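Local coordinates for glucose-6-phosphate dehydrogenase (Trypanosoma cruzi, PDB 5AQ1), which catalyses the NADP-dependent oxidation of glucose 6-phosphate, the entry step of the pentose phosphate pathway, and is caught here with both glucose 6-phosphate and NADPH bound, at residues Ala241-Thr246 against Val359-Arg364; Arg377-Asp382 against Ser504-Thr509. All blocks are in the same frame, centred on the assembly; numbering follows the deposited sequence.

Contact 1: residues Ala241-Thr246 against Val359-Arg364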
ATOM      1  N   ALA B 241      -6.531  -7.179  10.815  1.00 34.86           N
ATOM      2  CA  ALA B 241      -7.931  -7.578  10.923  1.00 35.89           C
ATOM      3  C   ALA B 241      -8.504  -7.276  12.304  1.00 36.82           C
ATOM      4  O   ALA B 241      -9.673  -6.921  12.422  1.00 36.23           O
ATOM      5  CB  ALA B 241      -8.070  -9.064  10.626  1.00 36.53           C
ATOM      6  N   CYS B 242      -7.686  -7.439  13.341  1.00 37.96           N
ATOM      7  CA  CYS B 242      -8.146  -7.289  14.714  1.00 39.46           C
ATOM      8  C   CYS B 242      -6.975  -7.125  15.684  1.00 38.27           C
ATOM      9  O   CYS B 242      -5.926  -7.751  15.514  1.00 38.17           O
ATOM     10  CB  CYS B 242      -8.975  -8.511  15.113  1.00 41.48           C
ATOM     11  SG  CYS B 242      -9.602  -8.448  16.805  1.00 48.75           S
ATOM     12  N   VAL B 243      -7.163  -6.283  16.700  1.00 37.45           N
ATOM     13  CA  VAL B 243      -6.162  -6.075  17.751  1.00 36.68           C
ATOM     14  C   VAL B 243      -6.773  -6.403  19.113  1.00 37.00           C
ATOM     15  O   VAL B 243      -7.821  -5.864  19.468  1.00 37.11           O
ATOM     16  CB  VAL B 243      -5.646  -4.623  17.763  1.00 35.49           C
ATOM     17  CG1 VAL B 243      -4.696  -4.391  18.930  1.00 35.61           C
ATOM     18  CG2 VAL B 243      -4.960  -4.292  16.446  1.00 35.75           C
ATOM     19  N   GLN B 244      -6.118  -7.289  19.862  1.00 36.54           N
ATOM     20  CA  GLN B 244      -6.592  -7.686  21.185  1.00 36.37           C
ATOM     21  C   GLN B 244      -5.558  -7.335  22.250  1.00 35.65           C
ATOM     22  O   GLN B 244      -4.377  -7.648  22.103  1.00 37.27           O
ATOM     23  CB  GLN B 244      -6.890  -9.185  21.228  1.00 36.99           C
ATOM     24  CG  GLN B 244      -7.729  -9.605  22.428  1.00 37.89           C
ATOM     25  CD  GLN B 244      -7.866 -11.108  22.565  1.00 37.83           C
ATOM     26  OE1 GLN B 244      -8.968 -11.645  22.530  1.00 38.07           O
ATOM     27  NE2 GLN B 244      -6.743 -11.791  22.729  1.00 38.30           N
ATOM     28  N   ILE B 245      -6.015  -6.679  23.315  1.00 34.81           N
ATOM     29  CA  ILE B 245      -5.176  -6.350  24.465  1.00 33.93           C
ATOM     30  C   ILE B 245      -5.772  -7.050  25.683  1.00 33.40           C
ATOM     31  O   ILE B 245      -6.938  -6.828  26.024  1.00 33.07           O
ATOM     32  CB  ILE B 245      -5.106  -4.827  24.698  1.00 34.36           C
ATOM     33  CG1 ILE B 245      -4.540  -4.125  23.456  1.00 34.04           C
ATOM     34  CG2 ILE B 245      -4.232  -4.513  25.904  1.00 35.17           C
ATOM     35  CD1 ILE B 245      -4.705  -2.620  23.458  1.00 33.86           C
ATOM     36  N   THR B 246      -4.966  -7.887  26.335  1.00 33.04           N
ATOM     37  CA  THR B 246      -5.461  -8.804  27.362  1.00 33.94           C
ATOM     38  C   THR B 246      -4.736  -8.667  28.700  1.00 34.16           C
ATOM     39  O   THR B 246      -3.510  -8.640  28.755  1.00 31.80           O
ATOM     40  CB  THR B 246      -5.326 -10.258  26.887  1.00 34.19           C
ATOM     41  OG1 THR B 246      -6.070 -10.425  25.675  1.00 35.06           O
ATOM     42  CG2 THR B 246      -5.834 -11.235  27.941  1.00 34.66           C
ATOM     43  N   VAL B 359     -11.266  -1.624  12.000  1.00 36.74           N
ATOM     44  CA  VAL B 359     -10.446  -2.572  12.751  1.00 34.63           C
ATOM     45  C   VAL B 359     -10.930  -2.604  14.195  1.00 35.11           C
ATOM     46  O   VAL B 359     -10.749  -1.634  14.927  1.00 35.34           O
ATOM     47  CB  VAL B 359      -8.955  -2.180  12.723  1.00 34.06           C
ATOM     48  CG1 VAL B 359      -8.105  -3.219  13.445  1.00 33.56           C
ATOM     49  CG2 VAL B 359      -8.480  -2.018  11.290  1.00 33.88           C
ATOM     50  N   PRO B 360     -11.557  -3.715  14.612  1.00 36.16           N
ATOM     51  CA  PRO B 360     -12.020  -3.804  15.993  1.00 35.88           C
ATOM     52  C   PRO B 360     -10.872  -3.939  16.995  1.00 35.70           C
ATOM     53  O   PRO B 360      -9.935  -4.714  16.777  1.00 33.93           O
ATOM     54  CB  PRO B 360     -12.876  -5.074  15.990  1.00 36.46           C
ATOM     55  CG  PRO B 360     -12.300  -5.908  14.900  1.00 36.45           C
ATOM     56  CD  PRO B 360     -11.885  -4.929  13.845  1.00 36.30           C
ATOM     57  N   PHE B 361     -10.960  -3.183  18.086  1.00 35.77           N
ATOM     58  CA  PHE B 361     -10.005  -3.290  19.183  1.00 35.10           C
ATOM     59  C   PHE B 361     -10.676  -3.945  20.374  1.00 35.44           C
ATOM     60  O   PHE B 361     -11.608  -3.383  20.947  1.00 34.69           O
ATOM     61  CB  PHE B 361      -9.467  -1.914  19.558  1.00 34.13           C
ATOM     62  CG  PHE B 361      -8.442  -1.405  18.600  1.00 33.91           C
ATOM     63  CD1 PHE B 361      -8.824  -0.736  17.447  1.00 34.09           C
ATOM     64  CD2 PHE B 361      -7.096  -1.615  18.835  1.00 33.77           C
ATOM     65  CE1 PHE B 361      -7.878  -0.270  16.555  1.00 34.06           C
ATOM     66  CE2 PHE B 361      -6.144  -1.153  17.945  1.00 34.18           C
ATOM     67  CZ  PHE B 361      -6.535  -0.478  16.805  1.00 33.77           C
ATOM     68  N   ILE B 362     -10.199  -5.136  20.733  1.00 36.14           N
ATOM     69  CA  ILE B 362     -10.734  -5.885  21.860  1.00 37.77           C
ATOM     70  C   ILE B 362      -9.862  -5.637  23.083  1.00 38.16           C
ATOM     71  O   ILE B 362      -8.692  -6.014  23.103  1.00 39.05           O
ATOM     72  CB  ILE B 362     -10.752  -7.405  21.591  1.00 39.80           C
ATOM     73  CG1 ILE B 362     -11.326  -7.727  20.208  1.00 40.10           C
ATOM     74  CG2 ILE B 362     -11.539  -8.130  22.677  1.00 41.21           C
ATOM     75  CD1 ILE B 362     -12.727  -7.210  19.982  1.00 40.94           C
ATOM     76  N   ILE B 363     -10.428  -4.991  24.095  1.00 39.15           N
ATOM     77  CA  ILE B 363      -9.739  -4.796  25.366  1.00 39.35           C
ATOM     78  C   ILE B 363     -10.379  -5.731  26.374  1.00 39.08           C
ATOM     79  O   ILE B 363     -11.590  -5.663  26.591  1.00 38.88           O
ATOM     80  CB  ILE B 363      -9.890  -3.357  25.908  1.00 40.21           C
ATOM     81  CG1 ILE B 363      -9.640  -2.308  24.815  1.00 40.65           C
ATOM     82  CG2 ILE B 363      -8.964  -3.145  27.103  1.00 39.98           C
ATOM     83  CD1 ILE B 363      -8.186  -2.108  24.457  1.00 41.13           C
ATOM     84  N   ARG B 364      -9.591  -6.610  26.983  1.00 38.11           N
ATOM     85  CA  ARG B 364     -10.126  -7.456  28.044  1.00 40.61           C
ATOM     86  C   ARG B 364      -9.230  -7.487  29.278  1.00 40.49           C
ATOM     87  O   ARG B 364      -8.002  -7.450  29.186  1.00 39.88           O
ATOM     88  CB  ARG B 364     -10.428  -8.869  27.534  1.00 41.56           C
ATOM     89  CG  ARG B 364      -9.262  -9.574  26.879  1.00 40.92           C
ATOM     90  CD  ARG B 364      -9.698 -10.928  26.359  1.00 41.62           C
ATOM     91  NE  ARG B 364      -8.542 -11.758  26.046  1.00 41.35           N
ATOM     92  CZ  ARG B 364      -8.533 -13.089  26.053  1.00 41.91           C
ATOM     93  NH1 ARG B 364      -9.627 -13.784  26.358  1.00 42.48           N
ATOM     94  NH2 ARG B 364      -7.408 -13.731  25.761  1.00 42.23           N
TER

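Contact 2: residues Arg377-Asp382 against Ser504-Thr509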
ATOM      1  N   ARG B 377      -2.021  -8.787  21.016  1.00 31.18           N
ATOM      2  CA  ARG B 377      -2.110  -9.621  19.822  1.00 32.02           C
ATOM      3  C   ARG B 377      -2.592  -8.811  18.622  1.00 31.11           C
ATOM      4  O   ARG B 377      -3.735  -8.361  18.591  1.00 30.31           O
ATOM      5  CB  ARG B 377      -3.023 -10.818  20.079  1.00 32.93           C
ATOM      6  CG  ARG B 377      -2.391 -11.865  20.979  1.00 34.33           C
ATOM      7  CD  ARG B 377      -3.423 -12.809  21.565  1.00 35.12           C
ATOM      8  NE  ARG B 377      -2.810 -13.795  22.458  1.00 36.62           N
ATOM      9  CZ  ARG B 377      -2.161 -14.889  22.063  1.00 36.50           C
ATOM     10  NH1 ARG B 377      -2.017 -15.173  20.773  1.00 38.07           N
ATOM     11  NH2 ARG B 377      -1.651 -15.713  22.966  1.00 36.60           N
ATOM     12  N   ILE B 378      -1.702  -8.626  17.649  1.00 30.88           N
ATOM     13  CA  ILE B 378      -2.037  -7.976  16.388  1.00 30.81           C
ATOM     14  C   ILE B 378      -2.349  -9.072  15.372  1.00 30.86           C
ATOM     15  O   ILE B 378      -1.439  -9.653  14.772  1.00 30.71           O
ATOM     16  CB  ILE B 378      -0.871  -7.114  15.849  1.00 31.35           C
ATOM     17  CG1 ILE B 378      -0.288  -6.210  16.943  1.00 31.32           C
ATOM     18  CG2 ILE B 378      -1.326  -6.285  14.650  1.00 30.88           C
ATOM     19  CD1 ILE B 378      -1.247  -5.159  17.458  1.00 31.49           C
ATOM     20  N   GLN B 379      -3.634  -9.358  15.186  1.00 30.57           N
ATOM     21  CA  GLN B 379      -4.065 -10.412  14.272  1.00 31.11           C
ATOM     22  C   GLN B 379      -4.298  -9.859  12.867  1.00 30.18           C
ATOM     23  O   GLN B 379      -5.200  -9.051  12.650  1.00 29.42           O
ATOM     24  CB  GLN B 379      -5.333 -11.078  14.801  1.00 32.21           C
ATOM     25  CG  GLN B 379      -5.811 -12.259  13.978  1.00 32.99           C
ATOM     26  CD  GLN B 379      -6.862 -13.076  14.703  1.00 33.98           C
ATOM     27  OE1 GLN B 379      -8.057 -12.924  14.460  1.00 35.11           O
ATOM     28  NE2 GLN B 379      -6.422 -13.942  15.605  1.00 34.46           N
ATOM     29  N   PHE B 380      -3.480 -10.314  11.920  1.00 30.40           N
ATOM     30  CA  PHE B 380      -3.564  -9.863  10.534  1.00 30.92           C
ATOM     31  C   PHE B 380      -4.661 -10.594   9.762  1.00 30.53           C
ATOM     32  O   PHE B 380      -5.219 -11.593  10.224  1.00 30.04           O
ATOM     33  CB  PHE B 380      -2.212 -10.031   9.829  1.00 31.21           C
ATOM     34  CG  PHE B 380      -1.096  -9.261  10.478  1.00 31.48           C
ATOM     35  CD1 PHE B 380      -0.942  -7.902  10.245  1.00 31.33           C
ATOM     36  CD2 PHE B 380      -0.211  -9.892  11.343  1.00 32.36           C
ATOM     37  CE1 PHE B 380       0.080  -7.185  10.851  1.00 31.00           C
ATOM     38  CE2 PHE B 380       0.813  -9.180  11.951  1.00 32.02           C
ATOM     39  CZ  PHE B 380       0.959  -7.825  11.702  1.00 30.92           C
ATOM     40  N   LYS B 381      -4.975 -10.061   8.589  1.00 30.65           N
ATOM     41  CA  LYS B 381      -5.995 -10.641   7.723  1.00 30.88           C
ATOM     42  C   LYS B 381      -5.536 -11.960   7.129  1.00 31.36           C
ATOM     43  O   LYS B 381      -4.344 -12.242   7.043  1.00 31.45           O
ATOM     44  CB  LYS B 381      -6.337  -9.676   6.588  1.00 30.75           C
ATOM     45  CG  LYS B 381      -7.126  -8.458   7.019  1.00 30.42           C
ATOM     46  CD  LYS B 381      -7.134  -7.417   5.917  1.00 31.03           C
ATOM     47  CE  LYS B 381      -8.377  -6.552   5.972  1.00 31.62           C
ATOM     48  NZ  LYS B 381      -8.238  -5.356   5.101  1.00 31.89           N
ATOM     49  N   ASP B 382      -6.503 -12.757   6.704  1.00 32.75           N
ATOM     50  CA  ASP B 382      -6.224 -14.002   6.010  1.00 33.42           C
ATOM     51  C   ASP B 382      -5.634 -13.728   4.638  1.00 32.90           C
ATOM     52  O   ASP B 382      -6.084 -12.829   3.927  1.00 32.32           O
ATOM     53  CB  ASP B 382      -7.505 -14.811   5.833  1.00 33.94           C
ATOM     54  CG  ASP B 382      -8.010 -15.376   7.125  1.00 34.95           C
ATOM     55  OD1 ASP B 382      -7.474 -16.421   7.564  1.00 36.97           O
ATOM     56  OD2 ASP B 382      -8.949 -14.779   7.690  1.00 35.22           O
ATOM     57  N   SER B 504     -16.838 -10.248  17.365  1.00 43.95           N
ATOM     58  CA  SER B 504     -16.124  -8.982  17.229  1.00 43.73           C
ATOM     59  C   SER B 504     -15.025  -9.035  16.162  1.00 44.77           C
ATOM     60  O   SER B 504     -14.587  -7.989  15.682  1.00 46.28           O
ATOM     61  CB  SER B 504     -15.517  -8.551  18.568  1.00 43.59           C
ATOM     62  OG  SER B 504     -16.521  -8.225  19.513  1.00 42.74           O
ATOM     63  N   GLY B 505     -14.569 -10.237  15.809  1.00 44.08           N
ATOM     64  CA  GLY B 505     -13.639 -10.409  14.694  1.00 42.36           C
ATOM     65  C   GLY B 505     -12.289 -11.022  15.019  1.00 40.71           C
ATOM     66  O   GLY B 505     -11.448 -11.139  14.134  1.00 40.48           O
ATOM     67  N   TYR B 506     -12.058 -11.400  16.272  1.00 39.94           N
ATOM     68  CA  TYR B 506     -10.837 -12.120  16.625  1.00 40.90           C
ATOM     69  C   TYR B 506     -11.056 -13.626  16.450  1.00 43.60           C
ATOM     70  O   TYR B 506     -11.858 -14.224  17.165  1.00 44.36           O
ATOM     71  CB  TYR B 506     -10.405 -11.812  18.060  1.00 39.70           C
ATOM     72  CG  TYR B 506      -9.104 -12.480  18.428  1.00 38.74           C
ATOM     73  CD1 TYR B 506      -7.884 -11.897  18.105  1.00 37.58           C
ATOM     74  CD2 TYR B 506      -9.093 -13.713  19.072  1.00 38.98           C
ATOM     75  CE1 TYR B 506      -6.689 -12.517  18.430  1.00 37.43           C
ATOM     76  CE2 TYR B 506      -7.906 -14.343  19.398  1.00 39.28           C
ATOM     77  CZ  TYR B 506      -6.706 -13.744  19.076  1.00 38.16           C
ATOM     78  OH  TYR B 506      -5.531 -14.382  19.409  1.00 37.37           O
ATOM     79  N   LYS B 507     -10.352 -14.223  15.490  1.00 46.69           N
ATOM     80  CA  LYS B 507     -10.431 -15.664  15.249  1.00 50.28           C
ATOM     81  C   LYS B 507      -9.445 -16.374  16.148  1.00 52.90           C
ATOM     82  O   LYS B 507      -8.237 -16.319  15.926  1.00 49.51           O
ATOM     83  CB  LYS B 507     -10.159 -16.006  13.781  1.00 52.22           C
ATOM     84  CG  LYS B 507     -11.415 -16.007  12.925  1.00 55.05           C
ATOM     85  CD  LYS B 507     -11.107 -15.955  11.437  1.00 58.49           C
ATOM     86  CE  LYS B 507     -10.753 -17.320  10.871  1.00 61.68           C
ATOM     87  NZ  LYS B 507     -10.604 -17.253   9.390  1.00 65.35           N
ATOM     88  N   THR B 508      -9.974 -17.037  17.168  1.00 61.22           N
ATOM     89  CA  THR B 508      -9.146 -17.706  18.159  1.00 66.75           C
ATOM     90  C   THR B 508      -8.675 -19.057  17.609  1.00 73.56           C
ATOM     91  O   THR B 508      -9.490 -19.903  17.230  1.00 76.20           O
ATOM     92  CB  THR B 508      -9.894 -17.840  19.511  1.00 66.68           C
ATOM     93  OG1 THR B 508      -8.951 -18.059  20.566  1.00 66.49           O
ATOM     94  CG2 THR B 508     -10.935 -18.967  19.493  1.00 67.59           C
ATOM     95  N   THR B 509      -7.354 -19.229  17.529  1.00 79.57           N
ATOM     96  CA  THR B 509      -6.735 -20.470  17.041  1.00 89.78           C
ATOM     97  C   THR B 509      -5.220 -20.401  17.231  1.00 89.83           C
ATOM     98  O   THR B 509      -4.718 -20.891  18.236  1.00 88.20           O
ATOM     99  CB  THR B 509      -7.049 -20.776  15.552  1.00 94.88           C
ATOM    100  OG1 THR B 509      -8.461 -20.711  15.309  1.00 95.84           O
ATOM    101  CG2 THR B 509      -6.552 -22.176  15.183  1.00 94.65           C
ATOM    102  OXT THR B 509      -4.470 -19.864  16.408  1.00 88.16           O
TER

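Contact 1: residues Ala241-Thr246 against Val359-Arg364
Val-243 to Thr-246 pair in parallel with Phe-361 to Arg-364 inside the large mixed sheet of the C-terminal domain, the strand axes 4.7 Å apart and 13° from parallel. Four backbone bonds establish the register: Ile-362 N to Val-243 O and Ile-245 N to Ile-362 O lie in the middle, flanked by Val-243 N to Pro-360 O and Arg-364 N to Ile-245 O. On one face the Phe-361 ring runs alongside Val-243, its CD2 3.5 Å from Val-243 CB, and Ile-245 CD1 meets Ile-363 CD1 at 3.7 Å. The other face carries Gln-244, Ile-362, Thr-246 and Arg-364; Cys-242 SG, from the bulge, reaches Ile-362 CG1 at 3.9 Å. Arg-364 holds CG between its backbone N and carbonyl carbon (chi1 55°), and the chain extends from CG to bring NE within 2.8 Å of Thr-246 OG1. This bond is nearly straight and lies in the guanidinium plane, while Gln-244 OE1 sits over one guanidinium face, the amide plane tilted 20° from it. Helix 264-282 packs on the Phe-361 and Ile-363 face; helix 495-504 covers Gln-244, Ile-362 and Arg-364, and strand 373-380 flanks the far edge of strand 240-248.

Contact 2: residues Arg377-Asp382 against Ser504-Thr509
Arg-377 meets the C-terminal tail through its aliphatic part: CD lies 3.4 Å from Tyr-506 OH, with the guanidinium and ring planes steeply inclined to each other. The charged end is engaged elsewhere, NH1 in a salt bridge with Glu-395 and NE in one with Asp-375, while Tyr-506 OH is itself hydrogen-bonded to Glu-395.

Two residues further along strand 373-380, Gln-379 carries the main polar link. Its CG stands opposite the backbone N (chi1 -176°), and the extended chain beyond delivers the amide to the backbone of Lys-507. Gln-379 OE1 accepts Lys-507 N at 2.8 Å, with the donor in the carbonyl plane on a lone pair. In return Gln-379 NE2 donates to Lys-507 O at 3.0 Å; this second bond is more bent (141° at the hydrogen), and its donor stands well above the peptide carbonyl plane. One side-chain amide thus reads both the N-H and the C=O of a single residue, as a neighbouring strand would, although the tail itself has no regular secondary structure. The same NE2 is 3.2 Å from Tyr-506 CE1, over one ring face near the rim, and the amide and ring planes are only 17° apart. Arg-393 and Glu-395 add further bonds to OE1 and NE2, respectively, helping to fix the amide's rotation.

The tail reaches this position from helix 495-504, which ends in a Schellman motif at Gly-505, where positive phi takes the chain out of the helix and lays it over the face of the sheet that carries Arg-377 and Gln-379; Tyr-506 also touches Cys-242 of the neighbouring strand.

At the end of the segment, Asp-382 OD2 forms a long, weak salt bridge with Lys-507 NZ at 3.4 Å. The two side chains approach from opposite directions, and the carboxylate has its stronger partner in Arg-393.

Contacts 1 and 2 lie with centres 8 Å apart and both reach the same sheet, in which strand 240-248 stands between 361-366 and 373-380. Probable backbone hydrogen bonds join them directly, Cys-242 O to Gln-379 N and Gln-244 O to Arg-377 N, both 2.8 Å. Ala-241 and Cys-242 both face Gln-379, a classic beta bulge. On the tail side, Ser-504, the first residue of segment 504-509, packs against Pro-360 and Ile-362 of contact 1. Neither contact includes a residue of the glucose 6-phosphate pocket; the Ile-245 side chain of contact 1 is about 12 Å from that ligand.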